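Local coordinates for nitrilotriacetate monooxygenase (Burkholderia pseudomallei, PDB 3SDO) that catalyses the monooxygenation of nitrilotriacetate as a flavin-dependent enzyme of the bacterial luciferase-like family, at the interface of chains A and B. Numbering follows the deposited sequence. Chains: chain A/B, Nitrilotriacetate monooxygenase.

The interface of chains A and B. Residues chain A 26-29, 31-33; chain B 175, 177.
B:Arg177 reaches across the interface and puts its guanidinium into a ring of backbone carbonyls of chain A. The ring is built by the 3-10 helix 25-27 and the loop after it. The arginine chain runs extended from CG to NE (chi2 -177°, chi3 168°), which carries the guanidinium in among the carbonyls of chain A. There NE and NH2 grip the carbonyl oxygen of A:Trp26 side-on. NE gives a hydrogen bond of 2.9 Å to A:Trp26 O, on a lone pair in the carbonyl plane. NH2 meets the same oxygen from above that plane. The other N-H of NH2 serves A:Val31 O at 2.8 Å, a straighter bond with 159° at the hydrogen. These partners lie at the edge of the guanidinium, in its plane, and should hold its rotation. Both faces are covered as well. A:Lys27 O sits over one face near the rim, and A:Pro33 CG lies over the centre of the other, 3.9 Å from B:Arg177 CZ. The carbonyls may help to offset the buried charge.

B:Arg175 makes the looser part. A:Trp26 touches it with the tip of the indole, CZ3 lying 3.7 Å from B:Arg175 CA. A:Lys27 CG covers one indole face within chain A. The B:Arg175 side chain passes A:Pro33, with CD 3.3 Å from A:Pro33 O, and its guanidinium points on past this contact. The two-fold symmetry repeats the whole arrangement with the chains exchanged, which fits a dimer. Water 1 completes the arginine's edge: it lies 2.7 Å from B:Arg177 NH1 and also bridges to A:Pro29 O and A:Val31 O.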
# COMPACT_ATOMS: atom_id res chain seq x y z
N TRP A 26 18.10 -14.60 3.55
CA TRP A 26 18.17 -14.66 2.07
C TRP A 26 19.17 -15.72 1.57
O TRP A 26 19.12 -16.11 0.40
CB TRP A 26 18.55 -13.31 1.45
CG TRP A 26 19.96 -12.85 1.73
CD1 TRP A 26 20.41 -12.15 2.83
CD2 TRP A 26 21.11 -13.04 0.89
NE1 TRP A 26 21.76 -11.91 2.73
CE2 TRP A 26 22.22 -12.44 1.55
CE3 TRP A 26 21.31 -13.64 -0.36
CZ2 TRP A 26 23.50 -12.43 1.00
CZ3 TRP A 26 22.61 -13.65 -0.89
CH2 TRP A 26 23.68 -13.04 -0.21
N LYS A 27 20.10 -16.10 2.44
CA LYS A 27 21.10 -17.13 2.11
C LYS A 27 20.55 -18.55 2.24
O LYS A 27 21.18 -19.49 1.73
CB LYS A 27 22.33 -17.04 3.03
CG LYS A 27 23.10 -15.73 3.06
CD LYS A 27 24.41 -15.95 3.87
CE LYS A 27 25.12 -14.66 4.20
NZ LYS A 27 26.20 -14.79 5.25
N HIS A 28 19.45 -18.74 2.95
CA HIS A 28 18.95 -20.11 3.20
C HIS A 28 18.28 -20.70 1.96
O HIS A 28 17.44 -20.02 1.36
CB HIS A 28 17.98 -20.16 4.39
CG HIS A 28 17.85 -21.54 4.94
ND1 HIS A 28 16.88 -22.41 4.53
CD2 HIS A 28 18.64 -22.22 5.80
CE1 HIS A 28 17.05 -23.57 5.14
NE2 HIS A 28 18.12 -23.49 5.91
N PRO A 29 18.62 -21.96 1.60
CA PRO A 29 18.06 -22.57 0.38
C PRO A 29 16.56 -22.81 0.37
O PRO A 29 16.01 -23.05 -0.68
CB PRO A 29 18.80 -23.91 0.25
CG PRO A 29 19.45 -24.16 1.57
CD PRO A 29 19.63 -22.83 2.24
N VAL A 31 14.29 -20.62 0.81
CA VAL A 31 13.63 -19.43 0.25
C VAL A 31 14.35 -18.97 -1.01
O VAL A 31 15.52 -19.25 -1.18
CB VAL A 31 13.56 -18.26 1.30
CG1 VAL A 31 12.82 -18.71 2.57
CG2 VAL A 31 14.96 -17.74 1.62
N PRO A 32 13.63 -18.26 -1.91
CA PRO A 32 14.36 -17.62 -3.02
C PRO A 32 15.25 -16.48 -2.50
O PRO A 32 14.87 -15.79 -1.54
CB PRO A 32 13.25 -17.04 -3.93
CG PRO A 32 12.00 -17.11 -3.18
CD PRO A 32 12.22 -17.83 -1.85
N PRO A 33 16.40 -16.26 -3.13
CA PRO A 33 17.32 -15.22 -2.67
C PRO A 33 16.68 -13.82 -2.63
O PRO A 33 16.99 -13.03 -1.74
CB PRO A 33 18.45 -15.23 -3.73
CG PRO A 33 18.23 -16.38 -4.59
CD PRO A 33 16.88 -16.97 -4.33
N ARG B 175 23.00 -10.39 -4.74
CA ARG B 175 22.57 -11.52 -3.91
C ARG B 175 23.37 -12.77 -4.21
O ARG B 175 22.81 -13.81 -4.56
CB ARG B 175 21.08 -11.80 -4.13
CG ARG B 175 20.21 -10.59 -3.93
CD ARG B 175 18.81 -11.04 -3.70
NE ARG B 175 17.81 -10.00 -3.75
CZ ARG B 175 17.29 -9.47 -4.85
NH1 ARG B 175 17.71 -9.85 -6.06
NH2 ARG B 175 16.34 -8.55 -4.75
N ARG B 177 25.19 -15.81 -3.24
CA ARG B 177 25.24 -16.73 -2.11
C ARG B 177 26.62 -17.41 -1.99
O ARG B 177 26.99 -17.85 -0.92
CB ARG B 177 24.14 -17.80 -2.20
CG ARG B 177 22.71 -17.28 -1.91
CD ARG B 177 21.69 -18.40 -1.94
NE ARG B 177 20.38 -18.02 -1.41
CZ ARG B 177 19.25 -18.71 -1.61
NH1 ARG B 177 19.25 -19.81 -2.35
NH2 ARG B 177 18.10 -18.28 -1.11
O HOH W 1 16.87 -21.08 -2.88